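Local coordinates for Lmo0135 protein (Listeria monocytogenes EGD-e, PDB 5ISU) that probably serves as the extracellular substrate-binding component of an ABC transporter, capturing solutes, most likely peptides, for import, at residues N171-G176 and Y180-Y185; I31-A36 and A47-L52; K59-K64 and D198-K203; T485-P488 and F492-L495. All coordinates share one frame; numbering follows the deposited sequence.

Contact 1. Residues N171-G176 and Y180-Y185; sequences NKNPIG and YKFVEY
With CG set anti to the backbone N (chi1 177°), F182 swings its ring out from the strand and under the loop that leads into it, where P174 and N173 meet it from two directions. P174 comes over one face: its CD stands 3.8 Å from the centroid of the F182 ring and only 15° off the ring normal, a CH-pi contact. CG of the proline follows along the same side, nearer CD1 of the phenylalanine. N173 keeps its CG beside the backbone N, which puts the amide at the rim of the aromatic ring, near F182 CE2, but this contact is doubtful because the asparagine is modelled in two conformers. The carbonyl O of K172 approaches the outer end of the ring, 3.2 Å from F182 CE2.

The strand, 180-186, is an outermost one of a mixed four-stranded sheet, and it is interrupted by a classic beta bulge in which V183 and E184 both face S192 of strand 190-195. E184 belongs to this kink, and its backbone N sits above the face of F182 opposite P174, so the phenyl group lies between proline and bulge. CB of Y185 adds a neighbour at the ring edge, in its plane.

Near the backbone at the base of F182, a water joins the two segments. It donates to P174 O at 2.6 Å and accepts from F182 N at 2.9 Å, so an amide and a carbonyl too far apart to pair directly are both satisfied by one molecule.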
loop_
_atom_site.group_PDB
_atom_site.type_symbol
_atom_site.label_atom_id
_atom_site.label_comp_id
_atom_site.label_asym_id
_atom_site.label_seq_id
_atom_site.Cartn_x
_atom_site.Cartn_y
_atom_site.Cartn_z
ATOM N N ASN A 171 10.859 -8.777 -20.356
ATOM C CA ASN A 171 10.728 -7.890 -19.185
ATOM C C ASN A 171 12.037 -7.166 -18.916
ATOM O O ASN A 171 12.054 -6.240 -18.112
ATOM C CB ASN A 171 10.310 -8.650 -17.929
ATOM C CG ASN A 171 8.906 -9.196 -18.025
ATOM O OD1 ASN A 171 7.952 -8.449 -18.239
ATOM N ND2 ASN A 171 8.766 -10.498 -17.838
ATOM N N LYS A 172 13.126 -7.626 -19.547
ATOM C CA LYS A 172 14.422 -6.941 -19.435
ATOM C C LYS A 172 14.399 -5.586 -20.164
ATOM O O LYS A 172 15.171 -4.700 -19.810
ATOM C CB LYS A 172 15.582 -7.803 -19.947
ATOM C CG LYS A 172 15.939 -8.984 -19.046
ATOM C CD LYS A 172 16.817 -9.988 -19.792
ATOM C CE LYS A 172 17.283 -11.154 -18.931
ATOM N NZ LYS A 172 18.319 -10.735 -17.947
ATOM N N ASN A 173 13.549 -5.433 -21.173
ATOM C CA ASN A 173 13.445 -4.150 -21.871
ATOM C C ASN A 173 11.953 -3.814 -22.006
ATOM O O ASN A 173 11.393 -3.840 -23.101
ATOM C CB ASN A 173 14.193 -4.198 -23.201
ATOM C CG ASN A 173 15.650 -4.626 -23.029
ATOM O OD1 ASN A 173 16.551 -3.791 -22.991
ATOM N ND2 ASN A 173 15.876 -5.924 -22.864
ATOM N N PRO A 174 11.307 -3.489 -20.866
ATOM C CA PRO A 174 9.863 -3.233 -20.807
ATOM C C PRO A 174 9.310 -2.123 -21.714
ATOM O O PRO A 174 9.802 -0.997 -21.714
ATOM C CB PRO A 174 9.619 -2.911 -19.329
ATOM C CG PRO A 174 10.929 -2.449 -18.807
ATOM C CD PRO A 174 11.987 -3.135 -19.600
ATOM N N ILE A 175 8.301 -2.494 -22.494
ATOM C CA ILE A 175 7.614 -1.584 -23.387
ATOM C C ILE A 175 6.353 -1.131 -22.658
ATOM O O ILE A 175 5.505 -1.949 -22.316
ATOM C CB ILE A 175 7.272 -2.276 -24.714
ATOM C CG1 ILE A 175 8.557 -2.756 -25.409
ATOM C CG2 ILE A 175 6.499 -1.340 -25.630
ATOM C CD1 ILE A 175 9.565 -1.663 -25.736
ATOM N N GLY A 176 6.224 0.178 -22.463
ATOM C CA GLY A 176 5.105 0.712 -21.723
ATOM C C GLY A 176 4.364 1.838 -22.404
ATOM O O GLY A 176 4.515 2.072 -23.607
ATOM N N TYR A 180 7.991 7.811 -19.326
ATOM C CA TYR A 180 9.409 7.508 -19.515
ATOM C C TYR A 180 9.661 6.110 -20.087
ATOM O O TYR A 180 9.171 5.109 -19.552
ATOM C CB TYR A 180 10.187 7.742 -18.195
ATOM C CG TYR A 180 10.249 9.223 -17.932
ATOM C CD1 TYR A 180 11.221 10.011 -18.526
ATOM C CD2 TYR A 180 9.256 9.854 -17.216
ATOM C CE1 TYR A 180 11.232 11.385 -18.354
ATOM C CE2 TYR A 180 9.263 11.223 -17.036
ATOM C CZ TYR A 180 10.245 11.984 -17.599
ATOM O OH TYR A 180 10.215 13.349 -17.427
ATOM N N LYS A 181 10.396 6.075 -21.202
ATOM C CA LYS A 181 10.751 4.846 -21.919
ATOM C C LYS A 181 11.976 4.262 -21.294
ATOM O O LYS A 181 12.834 4.989 -20.792
ATOM C CB LYS A 181 11.077 5.126 -23.396
ATOM C CG LYS A 181 9.990 5.849 -24.158
ATOM C CD LYS A 181 10.305 5.972 -25.640
ATOM C CE LYS A 181 11.467 6.914 -25.904
ATOM N NZ LYS A 181 11.723 7.028 -27.360
ATOM N N PHE A 182 12.082 2.946 -21.362
ATOM C CA PHE A 182 13.220 2.249 -20.783
ATOM C C PHE A 182 14.449 2.385 -21.695
ATOM O O PHE A 182 14.326 2.286 -22.898
ATOM C CB PHE A 182 12.860 0.778 -20.575
ATOM C CG PHE A 182 13.985 -0.059 -20.045
ATOM C CD1 PHE A 182 14.225 -0.134 -18.686
ATOM C CD2 PHE A 182 14.782 -0.808 -20.915
ATOM C CE1 PHE A 182 15.248 -0.929 -18.191
ATOM C CE2 PHE A 182 15.813 -1.605 -20.427
ATOM C CZ PHE A 182 16.043 -1.666 -19.060
ATOM N N VAL A 183 15.606 2.653 -21.094
ATOM C CA VAL A 183 16.862 2.764 -21.805
ATOM C C VAL A 183 17.712 1.551 -21.418
ATOM O O VAL A 183 17.974 0.697 -22.268
ATOM C CB VAL A 183 17.583 4.108 -21.530
ATOM C CG1 VAL A 183 18.950 4.143 -22.222
ATOM C CG2 VAL A 183 16.725 5.267 -22.016
ATOM N N GLU A 184 18.099 1.447 -20.146
ATOM C CA GLU A 184 18.900 0.286 -19.695
ATOM C C GLU A 184 18.903 0.081 -18.190
ATOM O O GLU A 184 18.577 0.989 -17.422
ATOM C CB GLU A 184 20.359 0.393 -20.166
ATOM C CG GLU A 184 21.148 1.523 -19.509
ATOM C CD GLU A 184 22.621 1.498 -19.870
ATOM O OE1 GLU A 184 22.950 1.339 -21.071
ATOM O OE2 GLU A 184 23.453 1.654 -18.945
ATOM N N TYR A 185 19.343 -1.114 -17.788
ATOM C CA TYR A 185 19.417 -1.506 -16.376
ATOM C C TYR A 185 20.752 -2.134 -15.956
ATOM O O TYR A 185 21.076 -3.256 -16.363
ATOM C CB TYR A 185 18.255 -2.463 -16.050
ATOM C CG TYR A 185 18.350 -3.173 -14.705
ATOM C CD1 TYR A 185 18.585 -2.458 -13.535
ATOM C CD2 TYR A 185 18.132 -4.553 -14.601
ATOM C CE1 TYR A 185 18.658 -3.091 -12.304
ATOM C CE2 TYR A 185 18.194 -5.200 -13.367
ATOM C CZ TYR A 185 18.449 -4.462 -12.216
ATOM O OH TYR A 185 18.522 -5.074 -10.972
HETATM O O HOH W 1 9.978 1.471 -22.661
#

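Contact 2. Residues I31-A36 and A47-L52; sequences INPNYA and AVYAPL
The side chains of P33 and Y49 cross at about a right angle, the proline presenting CD to the flat of the tyrosine. P33 CD sits above the middle of the aromatic ring, 3.8 Å from the Y49 centroid and 11° off its normal, a CH-pi contact with little offset. CG of the proline leans toward the CD2 side of the same face. Y49 reaches this place because its CG lies beside its own backbone N (chi1 -66°), an orientation that carries the ring across to the facing loop just where the chain leaves helix 39-48.

I31 meets the other end of the tyrosine. Its carbonyl O approaches obliquely, 3.5 Å from Y49 OH, while the branch carbon CG2 of I31 makes a looser apolar contact with Y49 CE1 at 4.3 Å. The backbone of I31 thus borders the hydroxyl, its side chain the CE1 flank, and P33 lies over the ring centre.

Between these two residues the side chain of N32 leaves the backbone away from Y49 and works on its own loop. OD1 of N32 accepts from N34 N at 3.1 Å, through a lone pair in the carbonyl plane and along a fairly straight N-H line (158°). The carbonyl O of N32 takes two further amides, Y35 N and A36 N, and the side-chain ND2 of N32 donates to N171 OD1. The proline that faces Y49 is thus the middle residue of N32-P33-N34, an Asx turn in the loop between strand 19-24 and helix 39-48.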
loop_
_atom_site.group_PDB
_atom_site.type_symbol
_atom_site.label_atom_id
_atom_site.label_comp_id
_atom_site.label_asym_id
_atom_site.label_seq_id
_atom_site.Cartn_x
_atom_site.Cartn_y
_atom_site.Cartn_z
ATOM N N ILE A 31 9.740 -5.900 -13.824
ATOM C CA ILE A 31 8.998 -4.672 -14.156
ATOM C C ILE A 31 7.854 -4.991 -15.136
ATOM O O ILE A 31 7.962 -4.797 -16.359
ATOM C CB ILE A 31 9.930 -3.577 -14.714
ATOM C CG1 ILE A 31 11.160 -3.432 -13.794
ATOM C CG2 ILE A 31 9.168 -2.255 -14.835
ATOM C CD1 ILE A 31 12.205 -2.453 -14.276
ATOM N N ASN A 32 6.757 -5.478 -14.562
ATOM C CA ASN A 32 5.574 -5.898 -15.312
ATOM C C ASN A 32 4.396 -5.788 -14.336
ATOM O O ASN A 32 4.392 -6.450 -13.295
ATOM C CB ASN A 32 5.771 -7.339 -15.820
ATOM C CG ASN A 32 4.656 -7.805 -16.756
ATOM O OD1 ASN A 32 3.468 -7.699 -16.450
ATOM N ND2 ASN A 32 5.044 -8.346 -17.892
ATOM N N PRO A 33 3.396 -4.955 -14.666
ATOM C CA PRO A 33 2.264 -4.718 -13.759
ATOM C C PRO A 33 1.428 -5.924 -13.376
ATOM O O PRO A 33 0.659 -5.844 -12.421
ATOM C CB PRO A 33 1.418 -3.695 -14.511
ATOM C CG PRO A 33 1.790 -3.846 -15.922
ATOM C CD PRO A 33 3.240 -4.200 -15.926
ATOM N N ASN A 34 1.530 -7.009 -14.130
ATOM C CA ASN A 34 0.815 -8.239 -13.763
ATOM C C ASN A 34 1.459 -8.901 -12.530
ATOM O O ASN A 34 0.843 -9.744 -11.908
ATOM C CB ASN A 34 0.800 -9.255 -14.931
ATOM C CG ASN A 34 -0.184 -8.896 -16.033
ATOM O OD1 ASN A 34 -0.736 -7.810 -16.065
ATOM N ND2 ASN A 34 -0.410 -9.833 -16.942
ATOM N N TYR A 35 2.686 -8.508 -12.180
ATOM C CA TYR A 35 3.396 -9.126 -11.051
ATOM C C TYR A 35 3.991 -8.143 -10.039
ATOM O O TYR A 35 4.220 -8.519 -8.896
ATOM C CB TYR A 35 4.509 -10.042 -11.597
ATOM C CG TYR A 35 3.971 -11.052 -12.593
ATOM C CD1 TYR A 35 3.388 -12.240 -12.162
ATOM C CD2 TYR A 35 3.996 -10.790 -13.964
ATOM C CE1 TYR A 35 2.863 -13.142 -13.066
ATOM C CE2 TYR A 35 3.480 -11.683 -14.874
ATOM C CZ TYR A 35 2.903 -12.855 -14.423
ATOM O OH TYR A 35 2.387 -13.748 -15.329
ATOM N N ALA A 36 4.223 -6.886 -10.434
ATOM C CA ALA A 36 4.868 -5.927 -9.522
ATOM C C ALA A 36 4.157 -5.778 -8.177
ATOM O O ALA A 36 2.972 -5.503 -8.147
ATOM C CB ALA A 36 5.006 -4.564 -10.188
ATOM N N ALA A 47 6.589 5.069 -13.638
ATOM C CA ALA A 47 7.195 5.917 -14.648
ATOM C C ALA A 47 7.101 5.305 -16.046
ATOM O O ALA A 47 7.009 6.019 -17.013
ATOM C CB ALA A 47 8.645 6.178 -14.300
ATOM N N VAL A 48 7.074 3.986 -16.136
ATOM C CA VAL A 48 7.099 3.297 -17.425
ATOM C C VAL A 48 5.727 2.933 -17.968
ATOM O O VAL A 48 5.535 2.950 -19.184
ATOM C CB VAL A 48 8.002 2.047 -17.328
ATOM C CG1 VAL A 48 8.025 1.263 -18.633
ATOM C CG2 VAL A 48 9.412 2.480 -16.925
ATOM N N TYR A 49 4.784 2.615 -17.078
ATOM C CA TYR A 49 3.429 2.240 -17.469
ATOM C C TYR A 49 2.354 3.184 -16.941
ATOM O O TYR A 49 2.389 3.589 -15.796
ATOM C CB TYR A 49 3.101 0.854 -16.926
ATOM C CG TYR A 49 3.914 -0.286 -17.500
ATOM C CD1 TYR A 49 5.174 -0.606 -16.988
ATOM C CD2 TYR A 49 3.397 -1.083 -18.521
ATOM C CE1 TYR A 49 5.896 -1.675 -17.492
ATOM C CE2 TYR A 49 4.117 -2.143 -19.034
ATOM C CZ TYR A 49 5.354 -2.436 -18.511
ATOM O OH TYR A 49 6.046 -3.475 -19.026
ATOM N N ALA A 50 1.372 3.476 -17.787
ATOM C CA ALA A 50 0.232 4.283 -17.422
ATOM C C ALA A 50 -0.968 3.354 -17.073
ATOM O O ALA A 50 -1.112 2.278 -17.662
ATOM C CB ALA A 50 -0.130 5.200 -18.569
ATOM N N PRO A 51 -1.818 3.762 -16.101
ATOM C CA PRO A 51 -3.016 2.985 -15.755
ATOM C C PRO A 51 -4.263 3.458 -16.542
ATOM O O PRO A 51 -4.199 4.454 -17.260
ATOM C CB PRO A 51 -3.190 3.311 -14.281
ATOM C CG PRO A 51 -2.794 4.764 -14.214
ATOM C CD PRO A 51 -1.642 4.910 -15.182
ATOM N N LEU A 52 -5.385 2.755 -16.415
ATOM C CA LEU A 52 -6.614 3.213 -17.073
ATOM C C LEU A 52 -7.076 4.494 -16.375
ATOM O O LEU A 52 -7.473 5.460 -17.025
ATOM C CB LEU A 52 -7.711 2.159 -17.011
ATOM C CG LEU A 52 -7.409 0.851 -17.744
ATOM C CD1 LEU A 52 -8.486 -0.183 -17.447
ATOM C CD2 LEU A 52 -7.275 1.081 -19.239
#

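Contact 3. Residues K59-K64 and D198-K203; sequences KPALAK and DYFDGK
Apolar contacts between F200 and the pair A61 and L62 join these segments. CB of A61 meets the far end of the ring, 3.9 Å from F200 CZ, and the CD2 branch of L62 meets the ring flank, also 3.9 Å from F200 CD1. The leucine and phenylalanine side chains cross at about a right angle, with the CD2 methyl of L62 as the touching atom.

The ring also meets backbone atoms, one of them at shorter range. A61 O comes obliquely to F200 CE2 at 3.2 Å, and L62 N stands about 4.0 Å above one face of the F200 ring, toward its rim. The opposite face is backed by CB of D201, from the same segment. F200 is aimed at the peptide between A61 and L62 by a chi1 of 79°, which holds CG between backbone N and carbonyl carbon, the crowded position.

That aim is set in a type I beta turn running from Y199 to G202, with F200 as its second residue. The turn belongs to the connection from strand 190-195 to strand 208-213, whereas residues 59-64 lead into strand 63-68, an outermost strand of a five-stranded antiparallel sheet; the contact therefore joins a connection of the four-stranded sheet to the lead-in of the five-stranded one.

The polar bonds lie within the turn or run to residues outside the two segments. G202 N closes the turn on Y199 O at 3.1 Å, and the positive phi of G202 (123°) suits a residue without a side chain. A61 O, besides nearing the ring, accepts from K80 NZ, and D201 OD2 forms a salt bridge with K497.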
loop_
_atom_site.group_PDB
_atom_site.type_symbol
_atom_site.label_atom_id
_atom_site.label_comp_id
_atom_site.label_asym_id
_atom_site.label_seq_id
_atom_site.Cartn_x
_atom_site.Cartn_y
_atom_site.Cartn_z
ATOM N N LYS A 59 -9.273 9.675 -11.317
ATOM C CA LYS A 59 -9.377 10.440 -12.565
ATOM C C LYS A 59 -8.906 9.686 -13.816
ATOM O O LYS A 59 -8.071 8.794 -13.726
ATOM C CB LYS A 59 -8.677 11.794 -12.445
ATOM C CG LYS A 59 -9.455 12.748 -11.553
ATOM C CD LYS A 59 -8.896 14.156 -11.563
ATOM C CE LYS A 59 -9.769 15.079 -10.717
ATOM N NZ LYS A 59 -9.178 16.440 -10.620
ATOM N N PRO A 60 -9.489 10.025 -14.980
ATOM C CA PRO A 60 -9.139 9.394 -16.242
ATOM C C PRO A 60 -7.671 9.511 -16.579
ATOM O O PRO A 60 -7.120 10.589 -16.458
ATOM C CB PRO A 60 -9.951 10.194 -17.268
ATOM C CG PRO A 60 -11.145 10.664 -16.519
ATOM C CD PRO A 60 -10.709 10.854 -15.098
ATOM N N ALA A 61 -7.055 8.401 -16.987
ATOM C CA ALA A 61 -5.655 8.380 -17.416
ATOM C C ALA A 61 -5.678 7.897 -18.874
ATOM O O ALA A 61 -6.063 8.666 -19.760
ATOM C CB ALA A 61 -4.833 7.480 -16.508
ATOM N N LEU A 62 -5.327 6.633 -19.143
ATOM C CA LEU A 62 -5.448 6.130 -20.512
ATOM C C LEU A 62 -6.930 6.103 -20.904
ATOM O O LEU A 62 -7.270 6.270 -22.080
ATOM C CB LEU A 62 -4.866 4.724 -20.649
ATOM C CG LEU A 62 -3.360 4.531 -20.445
ATOM C CD1 LEU A 62 -3.027 3.045 -20.349
ATOM C CD2 LEU A 62 -2.599 5.207 -21.577
ATOM N N ALA A 63 -7.795 5.882 -19.909
ATOM C CA ALA A 63 -9.238 5.818 -20.127
ATOM C C ALA A 63 -9.847 7.203 -20.105
ATOM O O ALA A 63 -9.355 8.108 -19.428
ATOM C CB ALA A 63 -9.907 4.951 -19.070
ATOM N N LYS A 64 -10.931 7.348 -20.847
ATOM C CA LYS A 64 -11.671 8.583 -20.931
ATOM C C LYS A 64 -12.816 8.516 -19.899
ATOM O O LYS A 64 -13.132 9.523 -19.255
ATOM C CB LYS A 64 -12.193 8.718 -22.357
ATOM C CG LYS A 64 -12.819 10.042 -22.730
ATOM C CD LYS A 64 -13.460 9.921 -24.112
ATOM C CE LYS A 64 -14.325 11.124 -24.456
ATOM N NZ LYS A 64 -15.227 10.814 -25.600
ATOM N N ASP A 198 5.162 11.050 -27.055
ATOM C CA ASP A 198 3.723 10.899 -27.329
ATOM C C ASP A 198 2.920 10.452 -26.105
ATOM O O ASP A 198 1.836 9.896 -26.247
ATOM C CB ASP A 198 3.528 9.933 -28.490
ATOM C CG ASP A 198 4.235 10.396 -29.750
ATOM O OD1 ASP A 198 4.142 11.595 -30.087
ATOM O OD2 ASP A 198 4.867 9.550 -30.415
ATOM N N TYR A 199 3.473 10.665 -24.913
ATOM C CA TYR A 199 2.773 10.348 -23.660
ATOM C C TYR A 199 1.406 11.024 -23.699
ATOM O O TYR A 199 1.304 12.211 -24.007
ATOM C CB TYR A 199 3.594 10.830 -22.472
ATOM C CG TYR A 199 2.919 10.639 -21.141
ATOM C CD1 TYR A 199 2.567 9.367 -20.701
ATOM C CD2 TYR A 199 2.678 11.718 -20.296
ATOM C CE1 TYR A 199 1.952 9.188 -19.475
ATOM C CE2 TYR A 199 2.106 11.538 -19.060
ATOM C CZ TYR A 199 1.731 10.257 -18.653
ATOM O OH TYR A 199 1.126 10.070 -17.424
ATOM N N PHE A 200 0.359 10.281 -23.369
ATOM C CA PHE A 200 -1.007 10.809 -23.520
ATOM C C PHE A 200 -1.301 12.123 -22.787
ATOM O O PHE A 200 -2.105 12.910 -23.257
ATOM C CB PHE A 200 -2.058 9.774 -23.094
ATOM C CG PHE A 200 -2.229 9.670 -21.614
ATOM C CD1 PHE A 200 -1.448 8.812 -20.864
ATOM C CD2 PHE A 200 -3.166 10.465 -20.959
ATOM C CE1 PHE A 200 -1.595 8.749 -19.488
ATOM C CE2 PHE A 200 -3.324 10.404 -19.583
ATOM C CZ PHE A 200 -2.533 9.546 -18.850
ATOM N N ASP A 201 -0.684 12.360 -21.645
ATOM C CA ASP A 201 -1.065 13.546 -20.883
ATOM C C ASP A 201 -0.223 14.784 -21.203
ATOM O O ASP A 201 -0.386 15.819 -20.544
ATOM C CB ASP A 201 -1.033 13.261 -19.369
ATOM C CG ASP A 201 -2.034 14.106 -18.595
ATOM O OD1 ASP A 201 -3.162 14.285 -19.100
ATOM O OD2 ASP A 201 -1.719 14.553 -17.475
ATOM N N GLY A 202 0.655 14.676 -22.205
ATOM C CA GLY A 202 1.493 15.782 -22.628
ATOM C C GLY A 202 2.949 15.398 -22.566
ATOM O O GLY A 202 3.376 14.634 -21.701
ATOM N N LYS A 203 3.719 15.969 -23.474
ATOM C CA LYS A 203 5.150 15.703 -23.582
ATOM C C LYS A 203 5.877 16.013 -22.254
ATOM O O LYS A 203 5.792 17.123 -21.760
ATOM C CB LYS A 203 5.735 16.565 -24.732
ATOM C CG LYS A 203 7.228 16.370 -24.992
ATOM C CD LYS A 203 7.738 17.411 -25.973
ATOM C CE LYS A 203 9.253 17.369 -26.089
ATOM N NZ LYS A 203 9.767 18.497 -26.915
#

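Contact 4. Residues T485-P488 and F492-L495; sequences TPQP and FRDL
R493, just past strand 491-492, reaches back to T485 and Q487, touching something at nearly every atom. Its CB lies 3.5 Å from Q487 OE1 and its CG 3.7 Å from the same oxygen; the Q487 side chain, whose NE2 bonds to T490 OG1, crosses the first part of the arginine at about a right angle. CG is anti to the backbone N (chi1 -177°) and the chain runs extended until chi3, which at 54° bends it toward T485. CD then passes beside T485 CB and OG1. NE makes the polar contact: it donates to T485 OG1 at 2.9 Å, nearly straight (170°) and within the guanidinium plane, so the threonine hydroxyl meets the edge of the group. At the tip, NH2 has a weak bond to A483 O, CB of D494 rests against one face, and the charge forms a cation-pi pair with W54.

The backbone repeats the link, R493 N donating to T485 O at 2.9 Å. That carbonyl O also receives a CA-H...O contact from F492 CA, at 3.4 Å. P486 and F492 form an antiparallel non-hydrogen-bonded pair whose side chains diverge, although the F492 ring returns to bring CE1 within 3.8 Å of P486 CG.

This weakly bonded two-stranded hairpin follows helix 481-484 after T485, and F492 touches that helix through Q481 and A484. P486 and F492 both lie on I251 of strand 248-263, while R493 O accepts from Q46 of helix 39-48 and Q487 packs on the same residue.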
loop_
_atom_site.group_PDB
_atom_site.type_symbol
_atom_site.label_atom_id
_atom_site.label_comp_id
_atom_site.label_asym_id
_atom_site.label_seq_id
_atom_site.Cartn_x
_atom_site.Cartn_y
_atom_site.Cartn_z
ATOM N N THR A 485 1.895 15.266 -8.112
ATOM C CA THR A 485 1.122 14.614 -7.051
ATOM C C THR A 485 1.893 13.607 -6.205
ATOM O O THR A 485 2.069 12.453 -6.614
ATOM C CB THR A 485 -0.149 13.862 -7.572
ATOM O OG1 THR A 485 -0.766 14.579 -8.644
ATOM C CG2 THR A 485 -1.160 13.646 -6.427
ATOM N N PRO A 486 2.338 14.023 -5.010
ATOM C CA PRO A 486 2.955 13.027 -4.145
ATOM C C PRO A 486 1.923 11.958 -3.804
ATOM O O PRO A 486 0.738 12.275 -3.639
ATOM C CB PRO A 486 3.338 13.825 -2.909
ATOM C CG PRO A 486 3.514 15.232 -3.409
ATOM C CD PRO A 486 2.463 15.387 -4.468
ATOM N N GLN A 487 2.316 10.698 -3.759
ATOM C CA GLN A 487 1.325 9.671 -3.425
ATOM C C GLN A 487 1.987 8.487 -2.780
ATOM O O GLN A 487 3.200 8.303 -2.919
ATOM C CB GLN A 487 0.560 9.214 -4.672
ATOM C CG GLN A 487 1.370 8.324 -5.589
ATOM C CD GLN A 487 0.575 7.745 -6.734
ATOM O OE1 GLN A 487 -0.471 8.250 -7.089
ATOM N NE2 GLN A 487 1.113 6.698 -7.357
ATOM N N PRO A 488 1.196 7.638 -2.112
ATOM C CA PRO A 488 1.770 6.475 -1.451
ATOM C C PRO A 488 2.618 5.610 -2.375
ATOM O O PRO A 488 2.362 5.557 -3.585
ATOM C CB PRO A 488 0.534 5.695 -1.007
ATOM C CG PRO A 488 -0.509 6.744 -0.833
ATOM C CD PRO A 488 -0.273 7.692 -1.953
ATOM N N PHE A 492 5.739 9.861 -6.582
ATOM C CA PHE A 492 4.858 10.713 -7.361
ATOM C C PHE A 492 3.981 9.892 -8.285
ATOM O O PHE A 492 4.316 8.745 -8.641
ATOM C CB PHE A 492 5.638 11.715 -8.196
ATOM C CG PHE A 492 6.270 12.824 -7.404
ATOM C CD1 PHE A 492 5.500 13.876 -6.938
ATOM C CD2 PHE A 492 7.631 12.858 -7.193
ATOM C CE1 PHE A 492 6.065 14.923 -6.234
ATOM C CE2 PHE A 492 8.207 13.906 -6.500
ATOM C CZ PHE A 492 7.419 14.935 -6.009
ATOM N N ARG A 493 2.874 10.517 -8.683
ATOM C CA ARG A 493 1.889 9.919 -9.564
ATOM C C ARG A 493 2.388 10.000 -10.975
ATOM O O ARG A 493 2.323 9.004 -11.723
ATOM C CB ARG A 493 0.567 10.683 -9.450
ATOM C CG ARG A 493 -0.618 10.146 -10.264
ATOM C CD ARG A 493 -1.825 11.088 -10.171
ATOM N NE ARG A 493 -1.436 12.447 -10.560
ATOM C CZ ARG A 493 -1.325 12.895 -11.808
ATOM N NH1 ARG A 493 -1.620 12.130 -12.836
ATOM N NH2 ARG A 493 -0.903 14.127 -12.024
ATOM N N ASP A 494 2.922 11.173 -11.330
ATOM C CA ASP A 494 3.361 11.421 -12.679
ATOM C C ASP A 494 4.563 12.383 -12.720
ATOM O O ASP A 494 4.427 13.599 -12.560
ATOM C CB ASP A 494 2.182 11.991 -13.479
ATOM C CG ASP A 494 2.452 12.062 -14.986
ATOM O OD1 ASP A 494 3.609 11.878 -15.424
ATOM O OD2 ASP A 494 1.487 12.301 -15.747
ATOM N N LEU A 495 5.726 11.805 -12.991
ATOM C CA LEU A 495 6.983 12.531 -13.059
ATOM C C LEU A 495 7.119 13.470 -14.264
ATOM O O LEU A 495 8.035 14.286 -14.283
ATOM C CB LEU A 495 8.147 11.526 -13.076
ATOM C CG LEU A 495 8.387 10.678 -11.820
ATOM C CD1 LEU A 495 9.354 9.540 -12.089
ATOM C CD2 LEU A 495 8.920 11.555 -10.709
#

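How the contacts relate
Contact 2 lies centrally among the four. Its centre is 11 Å from that of contact 1, to which it is tied by Y180 N and A47 O, 3.1 Å apart, and by P174 packing on Y49. Contact 3, 15 Å from contact 2, is joined to it through L52 O, which stands 2.9 Å from A63 N and 3.0 Å from A61 N. Contacts 3 and 4 are linked by Y199 OH and D494 OD2 at 2.8 Å, a probable hydrogen bond, and A47 also packs against L495 of contact 4. Contacts 1 and 3 do not touch, their centres being 19 Å apart, yet along the chain contact 1 is nested inside the loop that contact 3 closes.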